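Local coordinates for protein cellulase (Bacillus sp. BG-CS10, PDB 5E09) that hydrolyses beta-1,4-glucosidic bonds in cellulose with a catalytic barrel that is joined in one chain to two further modules, one a family 46 carbohydrate-binding module, at residues F27-G31 with H103-L108; M68-Y74 with A122-L127; R357-L363 with D391-A397; L400-T405 with Q428-V432; T460-V464 with T477-E481. All blocks are in the same frame, centred on the assembly; numbering follows the deposited sequence.

Contact 1: F27-G31 with H103-L108; sequences FDAVG and HHDSWL
Asp-28 and His-103 bring their CA atoms within 6.1 Å where the irregular loop 27-31 passes the turn leading into helix 105-110, and the carbonyl of Asp-28 faces that turn. Asp-28 O lies 3.1 Å from His-104 CD2, at the imidazole edge and near the ring plane, and also bonds to the hydroxyl of Thr-63. The CB of Asp-28 rests 3.7 Å from His-103 CD2. With CG set between its own N and carbonyl carbon (chi1 46°), the Asp-28 carboxylate folds back on its chain and accepts from the backbone N of Thr-26 and Asn-25. Asp-28 OD2 also accepts a hydrogen bond from a water at 2.8 Å, which is bonded in turn to His-104 NE2 at 2.9 Å. The two segments follow the first and third strands of the (beta/alpha)8 barrel, at the barrel end where the active site of such enzymes lies. His-103 sets CD2 over the centre of the His-104 ring face. Val-30 CG2 lies 3.9 Å from His-104 CD2. Substituting an alanine for His-104 would probably leave the bridging water without its second partner and Val-30 CG2 without the imidazole it touches. Farther along, Val-30 CG2 reaches Leu-108 CD1 at 4.2 Å and Trp-107 CZ2 at 4.3 Å.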
# COMPACT_ATOMS: atom_id res chain seq x y z
N PHE A 27 6.46 -16.85 -1.61
CA PHE A 27 6.27 -18.07 -0.84
C PHE A 27 5.00 -18.04 0.02
O PHE A 27 4.45 -19.10 0.35
CB PHE A 27 7.49 -18.33 0.05
CG PHE A 27 8.77 -18.50 -0.71
CD1 PHE A 27 9.17 -19.75 -1.15
CD2 PHE A 27 9.58 -17.41 -0.99
CE1 PHE A 27 10.35 -19.91 -1.85
CE2 PHE A 27 10.76 -17.56 -1.70
CZ PHE A 27 11.15 -18.81 -2.13
N ASP A 28 4.54 -16.85 0.39
CA ASP A 28 3.40 -16.70 1.27
C ASP A 28 2.09 -17.13 0.60
O ASP A 28 1.07 -17.24 1.26
CB ASP A 28 3.29 -15.26 1.77
CG ASP A 28 3.46 -14.24 0.65
OD1 ASP A 28 4.46 -14.32 -0.10
OD2 ASP A 28 2.60 -13.35 0.54
N ALA A 29 2.13 -17.37 -0.71
CA ALA A 29 0.92 -17.77 -1.43
C ALA A 29 0.29 -19.02 -0.84
O ALA A 29 0.99 -19.98 -0.51
CB ALA A 29 1.23 -17.99 -2.92
N VAL A 30 -1.03 -19.01 -0.71
CA VAL A 30 -1.74 -20.15 -0.16
C VAL A 30 -2.13 -21.11 -1.27
O VAL A 30 -3.16 -20.94 -1.92
CB VAL A 30 -3.00 -19.72 0.60
CG1 VAL A 30 -3.69 -20.93 1.22
CG2 VAL A 30 -2.65 -18.69 1.68
N GLY A 31 -1.29 -22.11 -1.49
CA GLY A 31 -1.51 -23.07 -2.55
C GLY A 31 -0.38 -24.08 -2.62
O GLY A 31 0.34 -24.27 -1.64
N HIS A 103 3.73 -16.76 7.76
CA HIS A 103 2.84 -15.73 7.24
C HIS A 103 1.35 -15.98 7.34
O HIS A 103 0.77 -15.65 8.33
CB HIS A 103 3.23 -15.36 5.83
CG HIS A 103 2.85 -13.97 5.45
ND1 HIS A 103 3.54 -12.87 5.86
CD2 HIS A 103 1.85 -13.51 4.67
CE1 HIS A 103 2.98 -11.79 5.37
NE2 HIS A 103 1.96 -12.16 4.63
N HIS A 104 0.74 -16.55 6.34
CA HIS A 104 -0.70 -16.79 6.36
C HIS A 104 -1.10 -17.84 7.35
O HIS A 104 -2.24 -17.99 7.69
CB HIS A 104 -1.28 -16.97 4.98
CG HIS A 104 -1.30 -15.71 4.19
ND1 HIS A 104 -1.75 -14.53 4.70
CD2 HIS A 104 -0.87 -15.44 2.94
CE1 HIS A 104 -1.63 -13.58 3.80
NE2 HIS A 104 -1.09 -14.11 2.73
N ASP A 105 -0.12 -18.58 7.80
CA ASP A 105 -0.34 -19.57 8.85
C ASP A 105 -1.09 -18.96 10.03
O ASP A 105 -1.80 -19.65 10.74
CB ASP A 105 0.99 -20.15 9.33
CG ASP A 105 1.79 -20.77 8.21
OD1 ASP A 105 1.43 -21.88 7.77
OD2 ASP A 105 2.79 -20.16 7.78
N SER A 106 -0.90 -17.66 10.22
CA SER A 106 -1.59 -16.93 11.27
C SER A 106 -3.10 -17.12 11.27
O SER A 106 -3.69 -17.39 12.31
CB SER A 106 -1.26 -15.44 11.16
OG SER A 106 -1.71 -14.92 9.92
N TRP A 107 -3.74 -16.97 10.11
CA TRP A 107 -5.20 -17.08 10.05
C TRP A 107 -5.63 -18.46 9.54
O TRP A 107 -6.80 -18.83 9.64
CB TRP A 107 -5.81 -15.97 9.19
CG TRP A 107 -5.40 -15.99 7.74
CD1 TRP A 107 -4.32 -15.36 7.19
CD2 TRP A 107 -6.05 -16.68 6.66
NE1 TRP A 107 -4.26 -15.61 5.84
CE2 TRP A 107 -5.31 -16.42 5.49
CE3 TRP A 107 -7.19 -17.49 6.58
CZ2 TRP A 107 -5.68 -16.94 4.25
CZ3 TRP A 107 -7.55 -18.00 5.34
CH2 TRP A 107 -6.79 -17.72 4.19
N LEU A 108 -4.67 -19.17 8.95
CA LEU A 108 -4.84 -20.54 8.46
C LEU A 108 -5.00 -21.62 9.55
O LEU A 108 -5.83 -22.51 9.44
CB LEU A 108 -3.69 -20.91 7.52
CG LEU A 108 -3.52 -20.05 6.27
CD1 LEU A 108 -2.30 -20.48 5.48
CD2 LEU A 108 -4.77 -20.10 5.41
O HOH W 1 0.13 -12.18 0.94

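Contact 2: M68-Y74 with A122-L127; sequences MGNAPDY and AKYTAL
The Tyr-74 ring is held between Lys-123 on one face and Ala-71 of its own loop on the other. Lys-123 CG stands 3.6 Å from the ring centroid and 22° off the normal, a CH-pi contact displaced toward the phenol end, where Tyr-74 CZ is 3.4 Å from Lys-123 CG. The lysine chain crosses the tyrosine at about a right angle. On the opposite face the CA of Ala-71 covers part of the rim; the loop has a cis peptide before Pro-72 and closes with Tyr-74 N bonded to Asn-70 O. Beside the ring, Ala-126 CB approaches obliquely to 3.9 Å from Tyr-74 CD2, and it also touches Asp-73 O at 3.6 Å. Beyond CG the chain of Lys-123 bends (chi3 63°), which carries Lys-123 CE to 4.0 Å from SE of the selenomethionine Met-68. Met-68 is itself bent at its last torsion and lays Met-68 CE across Leu-127 at roughly a right angle, 3.5 Å from Leu-127 CG. Segment 68-74, part of the loop between strand 57-60 and helix 78-93, thus covers one side of helix 117-134 at the periphery of the (beta/alpha)8 barrel. Trp-109 lies next to Met-68 and Leu-127 and makes a cation-pi contact with the ammonium of Lys-123. The lysine therefore serves as a hydrocarbon arm toward Tyr-74 and as a cation toward Trp-109. Between 68-74 and 122-127 themselves the contact rests on dispersion and CH-pi forces, and a hydrogen bond from helix to loop comes from Gln-130 NE2, which bonds to Tyr-74 O as well as Ala-126 O.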
# COMPACT_ATOMS: atom_id res chain seq x y z
N MSE A 68 3.86 -28.86 5.00
CA MSE A 68 4.18 -29.55 6.24
C MSE A 68 3.68 -30.99 6.26
O MSE A 68 2.56 -31.27 5.84
CB MSE A 68 3.59 -28.80 7.44
CG MSE A 68 4.17 -27.42 7.65
SE MSE A 68 3.29 -26.51 9.12
CE MSE A 68 4.20 -27.38 10.58
N GLY A 69 4.52 -31.89 6.76
CA GLY A 69 4.12 -33.27 6.96
C GLY A 69 3.25 -33.39 8.20
O GLY A 69 3.00 -32.39 8.89
N ASN A 70 2.79 -34.60 8.50
CA ASN A 70 1.92 -34.80 9.65
C ASN A 70 2.58 -34.77 11.02
O ASN A 70 3.81 -34.67 11.13
CB ASN A 70 1.19 -36.13 9.47
CG ASN A 70 0.34 -36.16 8.21
OD1 ASN A 70 0.82 -36.51 7.14
ND2 ASN A 70 -0.93 -35.78 8.35
N ALA A 71 1.75 -34.83 12.05
CA ALA A 71 2.22 -34.91 13.43
C ALA A 71 3.04 -36.18 13.63
O ALA A 71 2.80 -37.19 12.96
CB ALA A 71 1.03 -34.88 14.39
N PRO A 72 4.01 -36.15 14.55
CA PRO A 72 4.38 -35.00 15.37
C PRO A 72 5.58 -34.21 14.84
O PRO A 72 5.93 -33.18 15.43
CB PRO A 72 4.73 -35.65 16.71
CG PRO A 72 5.35 -36.95 16.30
CD PRO A 72 4.64 -37.39 15.03
N ASP A 73 6.19 -34.67 13.75
CA ASP A 73 7.37 -34.00 13.21
C ASP A 73 7.01 -32.76 12.40
O ASP A 73 7.73 -31.75 12.43
CB ASP A 73 8.19 -34.96 12.35
CG ASP A 73 8.64 -36.18 13.10
OD1 ASP A 73 8.77 -36.09 14.34
OD2 ASP A 73 8.86 -37.23 12.46
N TYR A 74 5.91 -32.85 11.66
CA TYR A 74 5.46 -31.78 10.77
C TYR A 74 6.59 -31.33 9.85
O TYR A 74 6.76 -30.13 9.61
CB TYR A 74 4.95 -30.59 11.57
CG TYR A 74 3.74 -30.89 12.42
CD1 TYR A 74 2.48 -31.01 11.86
CD2 TYR A 74 3.86 -31.01 13.80
CE1 TYR A 74 1.37 -31.26 12.63
CE2 TYR A 74 2.75 -31.27 14.59
CZ TYR A 74 1.51 -31.40 14.00
OH TYR A 74 0.40 -31.65 14.77
N ALA A 122 2.18 -27.22 19.21
CA ALA A 122 3.03 -28.28 18.68
C ALA A 122 3.57 -27.95 17.28
O ALA A 122 4.77 -28.07 17.03
CB ALA A 122 2.28 -29.60 18.66
N LYS A 123 2.68 -27.55 16.38
CA LYS A 123 3.06 -27.21 15.00
C LYS A 123 3.98 -26.01 14.95
O LYS A 123 4.96 -25.99 14.22
CB LYS A 123 1.82 -26.92 14.14
CG LYS A 123 0.87 -28.08 13.98
CD LYS A 123 -0.25 -27.74 13.00
CE LYS A 123 0.29 -27.48 11.61
NZ LYS A 123 -0.80 -27.27 10.62
N TYR A 124 3.63 -24.98 15.72
CA TYR A 124 4.40 -23.75 15.82
C TYR A 124 5.82 -24.06 16.29
O TYR A 124 6.81 -23.56 15.71
CB TYR A 124 3.69 -22.80 16.78
CG TYR A 124 4.28 -21.41 16.89
CD1 TYR A 124 4.06 -20.46 15.91
CD2 TYR A 124 5.01 -21.04 18.02
CE1 TYR A 124 4.59 -19.18 16.02
CE2 TYR A 124 5.53 -19.78 18.14
CZ TYR A 124 5.32 -18.85 17.15
OH TYR A 124 5.84 -17.58 17.28
N THR A 125 5.91 -24.90 17.31
CA THR A 125 7.19 -25.34 17.85
C THR A 125 8.01 -26.12 16.83
O THR A 125 9.20 -25.85 16.67
CB THR A 125 6.99 -26.20 19.09
OG1 THR A 125 6.30 -25.44 20.08
CG2 THR A 125 8.33 -26.66 19.64
N ALA A 126 7.38 -27.08 16.15
CA ALA A 126 8.05 -27.86 15.12
C ALA A 126 8.59 -26.96 14.00
O ALA A 126 9.72 -27.14 13.52
CB ALA A 126 7.10 -28.91 14.54
N LEU A 127 7.77 -26.00 13.59
CA LEU A 127 8.16 -25.04 12.56
C LEU A 127 9.39 -24.25 12.97
O LEU A 127 10.39 -24.24 12.25
CB LEU A 127 7.03 -24.06 12.26
CG LEU A 127 6.07 -24.46 11.14
CD1 LEU A 127 5.10 -23.33 10.83
CD2 LEU A 127 6.86 -24.85 9.90

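Contact 3: R357-L363 with D391-A397; sequences RDQDIQL and DVLTMKA
Two neighbouring strands of a four-stranded antiparallel sheet pair here, with Gln-359 opposite Met-395 and Ile-361 opposite Leu-393 as the hydrogen-bonded pairs. The axes of strands 359-363 and 392-395 approach to 4.6 Å at 151°. Gln-359 N donates to Met-395 O at 2.9 Å and the return bond is equally long, both donors lying in the carbonyl plane. Leu-393 N bonds to Ile-361 O, the reverse bond from Ile-361 N is weak, and Leu-363 N reaches Asp-391 O to extend the pairing. On the face of Ile-361, the side chains of Ile-361 and Leu-393 lie alongside each other, and Ile-361 CD1 comes within 3.9 Å of CG of the selenomethionine Met-395. On the other face, Thr-394 OG1 donates to Asp-360 OD1 at 2.8 Å, coming from above the carboxylate, 55° out of its plane. Asp-358 divides its two oxygens: OD1 accepts the backbone N of Ala-397 at 2.7 Å, while OD2 forms a 3.1 Å salt bridge with Lys-396 NZ. Two bends, at chi2 and chi3, curl the lysine so that NZ reaches OD2; NZ also forms a salt bridge with Glu-387 OE2, its stronger partner. Ala-397 N lies at the start of helix 397-403, immediately after the N-cap residue Lys-396, and the carboxylate there probably gains from the positive end of the helix dipole. Ile-361, Leu-363 and Leu-393 all press on Phe-427 of strand 425-432. This largely apolar face, packed on a strand of a second sheet, is consistent with a beta sandwich, as expected for an E-set X2 module.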
# COMPACT_ATOMS: atom_id res chain seq x y z
N ARG A 357 -6.79 30.59 -21.04
CA ARG A 357 -6.34 31.68 -20.19
C ARG A 357 -5.23 31.23 -19.26
O ARG A 357 -5.00 30.03 -19.10
CB ARG A 357 -7.53 32.24 -19.39
CG ARG A 357 -8.21 31.20 -18.51
CD ARG A 357 -9.44 31.75 -17.80
NE ARG A 357 -10.00 30.74 -16.92
CZ ARG A 357 -9.56 30.50 -15.68
NH1 ARG A 357 -8.55 31.21 -15.19
NH2 ARG A 357 -10.12 29.55 -14.94
N ASP A 358 -4.53 32.19 -18.66
CA ASP A 358 -3.52 31.92 -17.64
C ASP A 358 -4.12 31.02 -16.56
O ASP A 358 -5.31 31.13 -16.26
CB ASP A 358 -3.02 33.23 -17.00
CG ASP A 358 -2.05 34.01 -17.89
OD1 ASP A 358 -1.59 33.48 -18.93
OD2 ASP A 358 -1.73 35.16 -17.54
N GLN A 359 -3.32 30.12 -15.99
CA GLN A 359 -3.84 29.22 -14.97
C GLN A 359 -2.91 29.12 -13.77
O GLN A 359 -1.72 28.88 -13.91
CB GLN A 359 -4.07 27.82 -15.55
CG GLN A 359 -5.11 27.77 -16.66
CD GLN A 359 -6.19 26.74 -16.41
OE1 GLN A 359 -6.01 25.81 -15.62
NE2 GLN A 359 -7.33 26.90 -17.07
N ASP A 360 -3.48 29.30 -12.58
CA ASP A 360 -2.71 29.23 -11.34
C ASP A 360 -2.72 27.81 -10.76
O ASP A 360 -3.66 27.05 -10.97
CB ASP A 360 -3.26 30.21 -10.31
CG ASP A 360 -2.82 31.65 -10.58
OD1 ASP A 360 -2.33 31.92 -11.69
OD2 ASP A 360 -2.98 32.50 -9.68
N ILE A 361 -1.65 27.48 -10.04
CA ILE A 361 -1.43 26.15 -9.49
C ILE A 361 -0.71 26.26 -8.15
O ILE A 361 0.39 26.80 -8.07
CB ILE A 361 -0.57 25.26 -10.41
CG1 ILE A 361 -1.19 25.13 -11.80
CG2 ILE A 361 -0.36 23.88 -9.79
CD1 ILE A 361 -0.19 24.79 -12.87
N GLN A 362 -1.33 25.73 -7.10
CA GLN A 362 -0.75 25.83 -5.77
C GLN A 362 0.32 24.75 -5.57
O GLN A 362 0.04 23.56 -5.64
CB GLN A 362 -1.84 25.71 -4.70
CG GLN A 362 -1.34 25.77 -3.26
CD GLN A 362 -0.77 27.12 -2.90
OE1 GLN A 362 0.37 27.22 -2.43
NE2 GLN A 362 -1.55 28.18 -3.10
N LEU A 363 1.55 25.19 -5.35
CA LEU A 363 2.65 24.30 -5.06
C LEU A 363 2.76 24.08 -3.55
O LEU A 363 2.41 24.96 -2.77
CB LEU A 363 3.96 24.87 -5.60
CG LEU A 363 4.53 24.36 -6.93
CD1 LEU A 363 3.44 24.11 -7.97
CD2 LEU A 363 5.57 25.36 -7.45
N ASP A 391 4.66 30.62 -4.02
CA ASP A 391 4.59 29.18 -4.16
C ASP A 391 3.49 28.89 -5.15
O ASP A 391 3.10 27.74 -5.36
CB ASP A 391 4.28 28.52 -2.81
CG ASP A 391 2.96 28.97 -2.23
OD1 ASP A 391 2.27 29.80 -2.88
OD2 ASP A 391 2.59 28.50 -1.14
N VAL A 392 2.98 29.96 -5.76
CA VAL A 392 1.88 29.83 -6.69
C VAL A 392 2.49 29.89 -8.09
O VAL A 392 3.09 30.89 -8.48
CB VAL A 392 0.86 30.97 -6.53
CG1 VAL A 392 -0.24 30.85 -7.57
CG2 VAL A 392 0.27 30.95 -5.12
N LEU A 393 2.32 28.81 -8.84
CA LEU A 393 2.82 28.70 -10.21
C LEU A 393 1.77 29.11 -11.24
O LEU A 393 0.67 28.59 -11.24
CB LEU A 393 3.28 27.27 -10.48
CG LEU A 393 3.70 26.93 -11.91
CD1 LEU A 393 4.97 27.68 -12.28
CD2 LEU A 393 3.88 25.42 -12.07
N THR A 394 2.10 30.02 -12.13
CA THR A 394 1.19 30.36 -13.21
C THR A 394 1.69 29.86 -14.57
O THR A 394 2.81 30.19 -14.98
CB THR A 394 0.96 31.88 -13.29
OG1 THR A 394 0.46 32.36 -12.04
CG2 THR A 394 -0.03 32.21 -14.40
N MSE A 395 0.87 29.05 -15.24
CA MSE A 395 1.08 28.72 -16.64
C MSE A 395 0.46 29.79 -17.52
O MSE A 395 -0.74 30.09 -17.40
CB MSE A 395 0.49 27.35 -17.00
CG MSE A 395 1.10 26.18 -16.26
SE MSE A 395 3.04 26.12 -16.41
CE MSE A 395 3.18 26.21 -18.36
N LYS A 396 1.27 30.38 -18.39
CA LYS A 396 0.80 31.44 -19.26
C LYS A 396 -0.04 30.87 -20.40
O LYS A 396 0.22 29.77 -20.88
CB LYS A 396 1.98 32.25 -19.81
CG LYS A 396 2.92 32.80 -18.74
CD LYS A 396 2.26 33.84 -17.87
CE LYS A 396 1.76 35.01 -18.69
NZ LYS A 396 1.21 36.12 -17.86
N ALA A 397 -1.04 31.64 -20.82
CA ALA A 397 -2.00 31.20 -21.83
C ALA A 397 -1.36 30.81 -23.16
O ALA A 397 -1.85 29.90 -23.84
CB ALA A 397 -3.03 32.30 -22.06

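Contact 4: L400-T405 with Q428-V432; sequences LTALMT and QLQNV
Met-404, a selenomethionine, lies obliquely across Leu-429 and reaches past it to Asn-431, so that one side chain spans two residues whose side chains leave strand 425-432 on the same side. Met-404 CG is 3.6 Å from Leu-429 CD2, and Met-404 SE is 3.8 Å from Leu-429 CD1, which places the selenoether along both branches of the leucine. A bend at the last torsion (chi3 71°) then turns the methyl toward the asparagine, where Met-404 CE stops 3.4 Å from Asn-431 CB and lies about as near to CG and OD1 of Asn-431. The asparagine thus meets the methyl with CB, CG and OD1, while its ND2 bonds to Asp-352 OD1 and Glu-408 O. Those two acceptors fix the rotation of the amide and satisfy its donor in a buried place. Leu-429 extends toward the helix, CG standing opposite its N (chi1 179°), and its two methyls part there. Leu-429 CD1 meets Leu-400 CD2 at 3.9 Å, in an oblique crossing of the two leucines, and Leu-429 CD2 meets Leu-403 CB at the same distance. Three residues of segment 400-405 consequently close round one leucine, with contacts that are wholly apolar. Helix 397-403 follows strand 392-395 of the four-stranded sheet and here packs on strand 425-432 of the other sheet of the X2 module. Leu-400 also leans on Ile-356 in the loop before strand 359-364, whereas Met-404 is flanked by Val-350 of strand 347-351 and Asn-412 of strand 410-419, the two strands bordering 425-432 in its sheet.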
# COMPACT_ATOMS: atom_id res chain seq x y z
N LEU A 400 0.29 27.26 -22.79
CA LEU A 400 -0.78 26.27 -22.81
C LEU A 400 -1.30 26.10 -24.24
O LEU A 400 -1.45 24.98 -24.71
CB LEU A 400 -1.91 26.67 -21.86
CG LEU A 400 -1.50 26.72 -20.39
CD1 LEU A 400 -2.57 27.36 -19.53
CD2 LEU A 400 -1.17 25.33 -19.88
N THR A 401 -1.54 27.22 -24.92
CA THR A 401 -1.99 27.17 -26.31
C THR A 401 -1.01 26.38 -27.18
O THR A 401 -1.41 25.47 -27.91
CB THR A 401 -2.16 28.58 -26.89
OG1 THR A 401 -3.22 29.25 -26.20
CG2 THR A 401 -2.50 28.52 -28.38
N ALA A 402 0.27 26.72 -27.08
CA ALA A 402 1.29 26.07 -27.89
C ALA A 402 1.37 24.57 -27.62
O ALA A 402 1.58 23.78 -28.54
CB ALA A 402 2.65 26.74 -27.65
N LEU A 403 1.20 24.19 -26.36
CA LEU A 403 1.35 22.79 -25.95
C LEU A 403 0.14 21.92 -26.28
O LEU A 403 0.20 20.70 -26.19
CB LEU A 403 1.62 22.71 -24.45
CG LEU A 403 3.00 23.19 -24.00
CD1 LEU A 403 3.01 23.44 -22.50
CD2 LEU A 403 4.05 22.17 -24.38
N MSE A 404 -0.96 22.54 -26.65
CA MSE A 404 -2.19 21.78 -26.80
C MSE A 404 -2.70 21.73 -28.22
O MSE A 404 -2.22 22.45 -29.10
CB MSE A 404 -3.24 22.36 -25.86
CG MSE A 404 -2.80 22.28 -24.42
SE MSE A 404 -4.06 23.03 -23.17
CE MSE A 404 -5.39 21.63 -23.32
N THR A 405 -3.67 20.85 -28.43
CA THR A 405 -4.24 20.61 -29.74
C THR A 405 -5.76 20.67 -29.64
O THR A 405 -6.36 19.85 -28.96
CB THR A 405 -3.82 19.23 -30.29
OG1 THR A 405 -2.41 19.07 -30.15
CG2 THR A 405 -4.22 19.10 -31.75
N GLN A 428 0.12 16.63 -15.63
CA GLN A 428 -0.53 16.17 -16.85
C GLN A 428 -1.44 17.29 -17.36
O GLN A 428 -2.36 17.71 -16.66
CB GLN A 428 -1.33 14.89 -16.59
CG GLN A 428 -0.60 13.84 -15.76
CD GLN A 428 0.52 13.15 -16.52
OE1 GLN A 428 0.33 12.67 -17.64
NE2 GLN A 428 1.70 13.08 -15.91
N LEU A 429 -1.17 17.78 -18.56
CA LEU A 429 -1.99 18.83 -19.16
C LEU A 429 -3.18 18.21 -19.88
O LEU A 429 -3.05 17.73 -21.01
CB LEU A 429 -1.15 19.70 -20.10
CG LEU A 429 -1.82 20.86 -20.84
CD1 LEU A 429 -2.62 21.74 -19.90
CD2 LEU A 429 -0.77 21.67 -21.57
N GLN A 430 -4.34 18.21 -19.22
CA GLN A 430 -5.53 17.55 -19.74
C GLN A 430 -6.44 18.50 -20.52
O GLN A 430 -6.97 19.46 -19.96
CB GLN A 430 -6.33 16.92 -18.60
CG GLN A 430 -5.58 15.91 -17.73
CD GLN A 430 -5.12 14.70 -18.52
OE1 GLN A 430 -3.92 14.47 -18.67
NE2 GLN A 430 -6.06 13.91 -19.01
N ASN A 431 -6.63 18.22 -21.81
CA ASN A 431 -7.67 18.89 -22.59
C ASN A 431 -8.99 18.16 -22.37
O ASN A 431 -9.16 17.03 -22.82
CB ASN A 431 -7.32 18.92 -24.08
CG ASN A 431 -8.11 19.98 -24.86
OD1 ASN A 431 -8.72 20.87 -24.27
ND2 ASN A 431 -8.09 19.88 -26.18
N VAL A 432 -9.93 18.78 -21.67
CA VAL A 432 -11.17 18.08 -21.38
C VAL A 432 -12.39 18.73 -22.01
O VAL A 432 -12.38 19.91 -22.39
CB VAL A 432 -11.42 17.99 -19.86
CG1 VAL A 432 -10.28 17.25 -19.18
CG2 VAL A 432 -11.60 19.37 -19.26

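Contact 5: T460-V464 with T477-E481; sequences TMEAV and TSFKE
Ser-478 OG donates to Glu-462 OE2 at 2.7 Å, using the anti lone pair of a carboxylate whose other oxygen, OE1, bonds to His-515 NE2. The pair lies where the short, weakly bonded strand at about 479-480 joins strand 458-465 at the border of the antiparallel sheet of the carbohydrate-binding domain. The backbones meet through Lys-480 N to Met-461 O, a nearly straight bond of 2.8 Å (167° at the hydrogen), and Ala-463 N to Ser-478 O at 2.9 Å. Glu-462 and Phe-479 form a non-hydrogen-bonded pair and run side by side: carboxylate and ring are stacked with their planes 3° apart, and Glu-462 CG sits 3.6 Å from the ring centroid in a CH-pi contact. Thr-460 CG2 approaches the ring edge near its plane, 3.7 Å from Phe-479 CD1. Exchanging Glu-462 for an alanine would probably uncover this face of Phe-479 and leave both the Ser-478 hydroxyl and His-515 NE2 without their acceptor. On the face of Met-461 and Lys-480, the methyl of selenomethionine Met-461 and Ala-463 CB bear on the Lys-480 chain, whose ammonium bonds to Ala-471 O and Pro-473 O as well as Thr-477 O. The strand end also touches the barrel module, since Phe-479 shares a backbone bond with Ala-236. Thr-477 OG1 closes an ST turn by accepting Phe-479 N at 3.2 Å.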
# COMPACT_ATOMS: atom_id res chain seq x y z
N THR A 460 -14.89 9.62 -7.96
CA THR A 460 -15.75 8.80 -7.11
C THR A 460 -17.21 8.83 -7.56
O THR A 460 -17.54 9.44 -8.57
CB THR A 460 -15.66 9.23 -5.64
OG1 THR A 460 -16.45 8.35 -4.83
CG2 THR A 460 -16.13 10.67 -5.46
N MSE A 461 -18.08 8.15 -6.81
CA MSE A 461 -19.48 8.00 -7.20
C MSE A 461 -20.40 7.99 -5.98
O MSE A 461 -20.17 7.23 -5.03
CB MSE A 461 -19.69 6.71 -8.01
CG MSE A 461 -21.15 6.47 -8.41
SE MSE A 461 -21.59 4.68 -9.12
CE MSE A 461 -21.64 3.66 -7.47
N GLU A 462 -21.42 8.83 -6.00
CA GLU A 462 -22.46 8.80 -4.98
C GLU A 462 -23.66 7.98 -5.45
O GLU A 462 -23.97 7.96 -6.64
CB GLU A 462 -22.92 10.20 -4.60
CG GLU A 462 -21.95 10.98 -3.74
CD GLU A 462 -22.50 12.33 -3.34
OE1 GLU A 462 -22.44 13.27 -4.16
OE2 GLU A 462 -23.01 12.46 -2.20
N ALA A 463 -24.32 7.32 -4.52
CA ALA A 463 -25.53 6.57 -4.81
C ALA A 463 -26.57 6.82 -3.73
O ALA A 463 -26.36 6.46 -2.58
CB ALA A 463 -25.22 5.09 -4.92
N VAL A 464 -27.69 7.44 -4.09
CA VAL A 464 -28.78 7.63 -3.13
C VAL A 464 -30.08 7.18 -3.75
O VAL A 464 -30.24 7.22 -4.95
CB VAL A 464 -28.92 9.10 -2.68
CG1 VAL A 464 -27.68 9.56 -1.92
CG2 VAL A 464 -29.20 10.00 -3.87
N THR A 477 -22.68 6.09 4.17
CA THR A 477 -22.22 7.20 3.34
C THR A 477 -22.75 7.08 1.92
O THR A 477 -23.05 5.98 1.45
CB THR A 477 -20.67 7.30 3.32
OG1 THR A 477 -20.26 8.31 2.39
CG2 THR A 477 -20.05 5.96 2.91
N SER A 478 -22.88 8.21 1.23
CA SER A 478 -23.37 8.22 -0.14
C SER A 478 -22.26 7.88 -1.13
O SER A 478 -22.53 7.41 -2.24
CB SER A 478 -23.98 9.58 -0.48
OG SER A 478 -23.02 10.61 -0.30
N PHE A 479 -21.01 8.11 -0.73
CA PHE A 479 -19.86 7.86 -1.59
C PHE A 479 -19.45 6.40 -1.59
O PHE A 479 -18.97 5.89 -0.58
CB PHE A 479 -18.68 8.74 -1.16
CG PHE A 479 -18.90 10.20 -1.40
CD1 PHE A 479 -18.56 10.77 -2.62
CD2 PHE A 479 -19.47 11.00 -0.43
CE1 PHE A 479 -18.78 12.12 -2.85
CE2 PHE A 479 -19.69 12.35 -0.66
CZ PHE A 479 -19.34 12.91 -1.87
N LYS A 480 -19.62 5.74 -2.73
CA LYS A 480 -19.34 4.31 -2.83
C LYS A 480 -17.87 4.02 -3.09
O LYS A 480 -17.16 4.84 -3.68
CB LYS A 480 -20.21 3.68 -3.91
CG LYS A 480 -21.71 3.88 -3.70
CD LYS A 480 -22.19 3.22 -2.41
CE LYS A 480 -22.59 4.25 -1.37
NZ LYS A 480 -23.04 3.62 -0.09
N GLU A 481 -17.42 2.85 -2.64
CA GLU A 481 -16.02 2.46 -2.71
C GLU A 481 -15.57 2.17 -4.14
O GLU A 481 -16.18 1.36 -4.84
CB GLU A 481 -15.78 1.23 -1.83
CG GLU A 481 -14.40 0.59 -1.98
CD GLU A 481 -14.19 -0.56 -1.01
OE1 GLU A 481 -15.17 -0.99 -0.36
OE2 GLU A 481 -13.04 -1.04 -0.89
O HOH W 2 -14.92 6.27 -4.68

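The contacts follow the three modules along the chain. Contacts 1 and 2 belong to the (beta/alpha)8 barrel and interleave in sequence; their centres are about 15 Å apart, and helices 105-110 and 117-134, one from each, are consecutive. Contacts 3 and 4 share the X2 module, about 14 Å apart centre to centre, and touch where Leu-400 packs on Gln-359 and Met-395, so helix 397-403 carries packing from one sheet to the other. Contact 5 lies in the C-terminal binding module, its centre about 34 Å from that of contact 1 and about 31 Å from that of contact 4. Contacts 1 and 3, with centres about 50 Å apart, lie on opposite sides of the chain's centre, consistent with distinct modules, while contact 5 adjoins the barrel through Ala-236.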